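Local coordinates for cyclic pyranopterin monophosphate synthase 2 (Mycobacterium tuberculosis, PDB 4FDF), which probably catalyses the conversion of (8S)-3',8-cyclo-7,8-dihydroguanosine 5'-triphosphate to cyclic pyranopterin monophosphate, a step in the biosynthesis of the molybdenum cofactor, at residues V52-I55 with S56-G59; A69-A72 with G73-A77; D137-K140 with A141-G145. All coordinates share one frame; numbering follows the deposited sequence.

Contact 1. Residues V52-I55 with S56-G59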
loop_
_atom_site.group_PDB
_atom_site.type_symbol
_atom_site.label_atom_id
_atom_site.label_comp_id
_atom_site.label_asym_id
_atom_site.label_seq_id
_atom_site.Cartn_x
_atom_site.Cartn_y
_atom_site.Cartn_z
ATOM N N VAL B 52 4.512 -8.569 31.640
ATOM C CA VAL B 52 5.705 -9.400 31.497
ATOM C C VAL B 52 5.360 -10.849 31.845
ATOM O O VAL B 52 5.767 -11.782 31.145
ATOM C CB VAL B 52 6.882 -8.879 32.380
ATOM C CG1 VAL B 52 8.066 -9.855 32.371
ATOM C CG2 VAL B 52 7.334 -7.508 31.911
ATOM N N ALA B 53 4.586 -11.026 32.913
ATOM C CA ALA B 53 4.155 -12.353 33.340
ATOM C C ALA B 53 3.358 -13.050 32.238
ATOM O O ALA B 53 3.724 -14.141 31.806
ATOM C CB ALA B 53 3.347 -12.277 34.642
ATOM N N LEU B 54 2.297 -12.402 31.763
ATOM C CA LEU B 54 1.451 -12.984 30.721
ATOM C C LEU B 54 2.206 -13.293 29.427
ATOM O O LEU B 54 1.816 -14.194 28.675
ATOM C CB LEU B 54 0.225 -12.109 30.456
ATOM C CG LEU B 54 -0.736 -11.875 31.632
ATOM C CD1 LEU B 54 -1.822 -10.881 31.238
ATOM C CD2 LEU B 54 -1.358 -13.178 32.160
ATOM N N ILE B 55 3.291 -12.559 29.182
ATOM C CA ILE B 55 4.146 -12.812 28.020
ATOM C C ILE B 55 4.967 -14.095 28.185
ATOM O O ILE B 55 4.979 -14.935 27.289
ATOM C CB ILE B 55 5.039 -11.590 27.673
ATOM C CG1 ILE B 55 4.197 -10.520 26.975
ATOM C CG2 ILE B 55 6.224 -11.997 26.783
ATOM C CD1 ILE B 55 4.815 -9.146 26.962
ATOM N N SER B 56 5.627 -14.251 29.331
ATOM C CA SER B 56 6.425 -15.446 29.612
ATOM C C SER B 56 5.584 -16.719 29.705
ATOM O O SER B 56 6.051 -17.803 29.355
ATOM C CB SER B 56 7.243 -15.262 30.887
ATOM O OG SER B 56 8.112 -14.148 30.759
ATOM N N THR B 57 4.346 -16.578 30.175
ATOM C CA THR B 57 3.427 -17.708 30.293
ATOM C C THR B 57 2.665 -17.995 28.979
ATOM O O THR B 57 2.055 -19.059 28.817
ATOM C CB THR B 57 2.445 -17.518 31.491
ATOM O OG1 THR B 57 1.734 -18.738 31.734
ATOM C CG2 THR B 57 1.443 -16.406 31.229
ATOM N N GLY B 58 2.718 -17.043 28.049
ATOM C CA GLY B 58 1.945 -17.114 26.808
ATOM C C GLY B 58 0.462 -16.881 27.036
ATOM O O GLY B 58 -0.369 -17.379 26.276
ATOM N N GLY B 59 0.132 -16.105 28.071
ATOM C CA GLY B 59 -1.250 -15.945 28.504
ATOM C C GLY B 59 -1.975 -14.677 28.088
ATOM O O GLY B 59 -3.057 -14.401 28.599
#

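Contact 2. Residues A69-A72 with G73-A77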
loop_
_atom_site.group_PDB
_atom_site.type_symbol
_atom_site.label_atom_id
_atom_site.label_comp_id
_atom_site.label_asym_id
_atom_site.label_seq_id
_atom_site.Cartn_x
_atom_site.Cartn_y
_atom_site.Cartn_z
ATOM N N ALA B 69 4.700 -8.751 16.839
ATOM C CA ALA B 69 5.363 -7.458 16.727
ATOM C C ALA B 69 6.633 -7.529 15.894
ATOM O O ALA B 69 6.950 -6.590 15.172
ATOM C CB ALA B 69 5.643 -6.881 18.109
ATOM N N ARG B 70 7.349 -8.644 15.986
ATOM C CA ARG B 70 8.509 -8.865 15.133
ATOM C C ARG B 70 8.114 -8.797 13.661
ATOM O O ARG B 70 8.763 -8.089 12.879
ATOM C CB ARG B 70 9.201 -10.198 15.465
ATOM C CG ARG B 70 10.322 -10.593 14.522
ATOM C CD ARG B 70 11.449 -11.354 15.245
ATOM N NE ARG B 70 10.952 -12.203 16.321
ATOM C CZ ARG B 70 11.548 -12.370 17.496
ATOM N NH1 ARG B 70 12.689 -11.750 17.776
ATOM N NH2 ARG B 70 10.993 -13.164 18.398
ATOM N N VAL B 71 7.047 -9.513 13.301
ATOM C CA VAL B 71 6.556 -9.541 11.916
ATOM C C VAL B 71 6.069 -8.164 11.476
ATOM O O VAL B 71 6.334 -7.741 10.347
ATOM C CB VAL B 71 5.428 -10.610 11.686
ATOM C CG1 VAL B 71 4.911 -10.550 10.249
ATOM C CG2 VAL B 71 5.942 -12.020 11.968
ATOM N N ALA B 72 5.374 -7.458 12.364
ATOM C CA ALA B 72 4.909 -6.094 12.047
ATOM C C ALA B 72 6.078 -5.111 11.828
ATOM O O ALA B 72 6.034 -4.264 10.910
ATOM C CB ALA B 72 3.956 -5.582 13.133
ATOM N N GLY B 73 7.119 -5.246 12.659
ATOM C CA GLY B 73 8.335 -4.412 12.551
ATOM C C GLY B 73 9.108 -4.674 11.263
ATOM O O GLY B 73 9.636 -3.747 10.636
ATOM N N ILE B 74 9.157 -5.935 10.850
ATOM C CA ILE B 74 9.851 -6.310 9.618
ATOM C C ILE B 74 9.130 -5.738 8.400
ATOM O O ILE B 74 9.742 -5.078 7.555
ATOM C CB ILE B 74 10.056 -7.836 9.520
ATOM C CG1 ILE B 74 11.139 -8.270 10.511
ATOM C CG2 ILE B 74 10.464 -8.256 8.099
ATOM C CD1 ILE B 74 11.155 -9.775 10.806
ATOM N N MET B 75 7.821 -5.952 8.339
ATOM C CA MET B 75 7.016 -5.439 7.246
ATOM C C MET B 75 7.053 -3.919 7.165
ATOM O O MET B 75 7.142 -3.353 6.078
ATOM C CB MET B 75 5.576 -5.935 7.380
ATOM C CG MET B 75 5.431 -7.438 7.120
ATOM S SD MET B 75 3.782 -8.050 7.518
ATOM C CE MET B 75 2.873 -7.506 6.061
ATOM N N ALA B 76 7.012 -3.255 8.314
ATOM C CA ALA B 76 7.029 -1.798 8.337
ATOM C C ALA B 76 8.365 -1.263 7.861
ATOM O O ALA B 76 8.406 -0.266 7.151
ATOM C CB ALA B 76 6.688 -1.259 9.722
ATOM N N ALA B 77 9.458 -1.918 8.238
ATOM C CA ALA B 77 10.771 -1.522 7.707
ATOM C C ALA B 77 10.734 -1.337 6.185
ATOM O O ALA B 77 11.261 -0.355 5.663
ATOM C CB ALA B 77 11.838 -2.533 8.083
#

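Contact 3. Residues D137-K140 with A141-G145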
loop_
_atom_site.group_PDB
_atom_site.type_symbol
_atom_site.label_atom_id
_atom_site.label_comp_id
_atom_site.label_asym_id
_atom_site.label_seq_id
_atom_site.Cartn_x
_atom_site.Cartn_y
_atom_site.Cartn_z
ATOM N N ASP B 137 -0.604 -2.792 21.079
ATOM C CA ASP B 137 -1.884 -3.340 20.664
ATOM C C ASP B 137 -2.171 -4.688 21.347
ATOM O O ASP B 137 -3.314 -4.998 21.650
ATOM C CB ASP B 137 -1.957 -3.503 19.144
ATOM C CG ASP B 137 -3.344 -3.931 18.677
ATOM O OD1 ASP B 137 -4.314 -3.188 18.938
ATOM O OD2 ASP B 137 -3.474 -5.028 18.092
ATOM N N MET B 138 -1.127 -5.477 21.580
ATOM C CA MET B 138 -1.284 -6.796 22.160
ATOM C C MET B 138 -1.517 -6.739 23.670
ATOM O O MET B 138 -2.080 -7.673 24.245
ATOM C CB MET B 138 -0.059 -7.674 21.856
ATOM C CG MET B 138 0.281 -7.834 20.377
ATOM S SD MET B 138 -0.798 -8.934 19.439
ATOM C CE MET B 138 -2.200 -7.882 19.216
ATOM N N ILE B 139 -1.075 -5.657 24.309
ATOM C CA ILE B 139 -1.087 -5.593 25.772
ATOM C C ILE B 139 -2.036 -4.542 26.354
ATOM O O ILE B 139 -2.251 -4.520 27.564
ATOM C CB ILE B 139 0.360 -5.446 26.380
ATOM C CG1 ILE B 139 0.928 -4.035 26.181
ATOM C CG2 ILE B 139 1.313 -6.497 25.814
ATOM C CD1 ILE B 139 0.816 -3.163 27.407
ATOM N N LYS B 140 -2.602 -3.686 25.504
ATOM C CA LYS B 140 -3.374 -2.531 25.992
ATOM C C LYS B 140 -4.612 -2.884 26.833
ATOM O O LYS B 140 -5.116 -2.042 27.570
ATOM C CB LYS B 140 -3.742 -1.568 24.854
ATOM C CG LYS B 140 -4.680 -2.134 23.778
ATOM C CD LYS B 140 -4.986 -1.071 22.747
ATOM C CE LYS B 140 -6.211 -1.419 21.934
ATOM N NZ LYS B 140 -5.984 -2.567 21.045
ATOM N N ALA B 141 -5.090 -4.118 26.720
ATOM C CA ALA B 141 -6.250 -4.576 27.489
ATOM C C ALA B 141 -5.889 -4.939 28.940
ATOM O O ALA B 141 -6.739 -4.867 29.829
ATOM C CB ALA B 141 -6.936 -5.750 26.787
ATOM N N VAL B 142 -4.632 -5.332 29.159
ATOM C CA VAL B 142 -4.099 -5.607 30.496
ATOM C C VAL B 142 -3.464 -4.356 31.110
ATOM O O VAL B 142 -3.611 -4.104 32.306
ATOM C CB VAL B 142 -3.056 -6.760 30.475
ATOM C CG1 VAL B 142 -2.580 -7.098 31.882
ATOM C CG2 VAL B 142 -3.622 -7.996 29.794
ATOM N N ASP B 143 -2.761 -3.577 30.290
ATOM C CA ASP B 143 -2.108 -2.343 30.741
ATOM C C ASP B 143 -2.253 -1.219 29.698
ATOM O O ASP B 143 -1.344 -0.995 28.899
ATOM C CB ASP B 143 -0.629 -2.626 31.062
ATOM C CG ASP B 143 0.124 -1.402 31.581
ATOM O OD1 ASP B 143 -0.495 -0.522 32.209
ATOM O OD2 ASP B 143 1.350 -1.327 31.362
ATOM N N PRO B 144 -3.401 -0.513 29.693
ATOM C CA PRO B 144 -3.599 0.602 28.750
ATOM C C PRO B 144 -2.724 1.823 29.063
ATOM O O PRO B 144 -2.565 2.703 28.206
ATOM C CB PRO B 144 -5.088 0.955 28.913
ATOM C CG PRO B 144 -5.454 0.468 30.285
ATOM C CD PRO B 144 -4.591 -0.751 30.535
ATOM N N GLY B 145 -2.162 1.868 30.269
ATOM C CA GLY B 145 -1.266 2.957 30.678
ATOM C C GLY B 145 0.171 2.810 30.198
ATOM O O GLY B 145 1.001 3.685 30.441
#

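Contact 1. Residues V52-I55 with S56-G59
V52-T57 are the last turns of helix 49-57, and G58-G59 carry the chain out of it in a Schellman motif. Two ordinary helical bonds lead into it, S56 N to V52 O at 3.1 Å and T57 N to A53 O at 3.0 Å. G58 then turns to a positive phi of 72° as the C-prime residue, and the two bonds that define the motif follow. The outer one, G59 N to L54 O, is short at 2.6 Å and lies in the carbonyl plane. The inner one, G58 N to I55 O, is longer at 3.2 Å, with the donor well above the plane of that carbonyl. Side chains add little to the turn itself. S56 OG folds back beside its own backbone N (chi1 -59°), which lets it make a weak 3.4 Å bond to V52 O, an oxygen already held by S56 N. L54 and I55 point away from S56-G59 and pack on L60 of the following loop, L54 also on V142. On T57 the hydroxyl stands anti to the backbone N (chi1 -169°) and the methyl turns back toward the preceding turn, T57 CG2 lying 3.3 Å from A53 O and 3.4 Å from L54 O.

Contact 2. Residues A69-A72 with G73-A77
G73 continues the turn begun at A69 in the middle of helix 65-83, one of the helices packed on the antiparallel sheet of this ferredoxin-like fold. Its N-H bonds A69 O at 2.9 Å, the first of four successive i to i+4 bonds joining A69-A72 to G73-A77.

I74 N bonds R70 O in the same way at 3.0 Å, and the I74 side chain lies along that of R70, both pointing in one direction. CG1 of I74 sits beside the backbone N (chi1 -73°), which carries the chain back over the preceding turn, so that I74 CD1 rests 3.9 Å from R70 CG. The aliphatic part of R70 forms this apolar flank, whereas its guanidinium goes on to strand 92-101, where NH1 bonds V97 O; I74 itself packs on V95 of the same strand.

M75 N meets V71 O at 3.1 Å in an almost straight bond (N-H...O 172°). Its side chain runs alongside V71, with M75 SD 3.9 Å from V71 CG1. This ridge faces outward into the assembly: V71 and M75 pack on V71 and M75 of the third subunit, and they also touch P85 and D82 of the second.

A76 belongs to another face, with A69 and A72, and the small methyls of all three meet helix 121-139 at T134, L135 and V130. A76 N bonds A72 O at 3.0 Å, and A76 CB lies 3.3 Å from the same oxygen. A77 packs on V95 of strand 92-101; one turn on from G73, A77 N donates to G73 O at 3.0 Å.

Contact 3. Residues D137-K140 with A141-G145
I139 and K140 are met by V142, D143 and P144 where the chain leaves helix 121-139 and curls into the loop before strand 147-156. D137, still within the helix, binds K140 with its carboxylate: D137 OD1 receives K140 NZ at 2.8 Å in a salt bridge, approached from above the carboxylate plane, while D137 OD2 pairs with K62 NZ. The salt bridge lies at the interface with the fourth subunit, another copy of the protein, where D137 packs on M122 and K140 on E121 of that neighbour; M122, like L86 of the same copy, is predicted to bind substrate.

M138 turns its side chain to the helix 65-83 side, on A65 and T68, and also touches L86 of the fourth subunit.

I139 carries the turn. Its carbonyl oxygen accepts two N-H groups: D143 N at 2.9 Å, nearly in line with the C=O bond (C=O...N 162°), closes an alpha-turn, and V142 N at 3.0 Å comes in from above the carbonyl plane. In I139, chi1 of 74° puts CG1 between the backbone N and the carbonyl carbon, and chi2 near 100° then swings CD1 to D143; I139 CD1 lies 3.4 Å from D143 O and 4.0 Å from D143 CB, the two side chains running side by side.

K140 offers a carbonyl that P144 cannot answer, because the proline N has no hydrogen. The ring sits against that oxygen instead, P144 CB and CD each 3.3 Å from K140 O.

V142 packs on Q50, and I139 and D143 on V51, so the turn lies against helix 49-57. D143 OD2 bonds T47 OG1 just past strand 35-46, and P144 O bonds Y136 OH back on helix 121-139.

The contacts follow one another along three successive helices: contact 1 ends helix 49-57, contact 2 lies within helix 65-83, and contact 3 leaves helix 121-139 for strand 147-156. Contacts 1 and 3 are surface turns, centres about 13 Å apart, and they touch, L54 CD1 packing 3.7 Å from V142 CG2, so two helix ends are joined on one side of the chain. Contact 2 is buried near the chain's centre, about 21 Å from contact 1 and about 19 Å from contact 3 between centres, touching neither. It joins the sheet, helix 121-139 and other subunits of the hexamer; the side chain of A76 is about 8 Å from that of E123, a predicted substrate-binding residue.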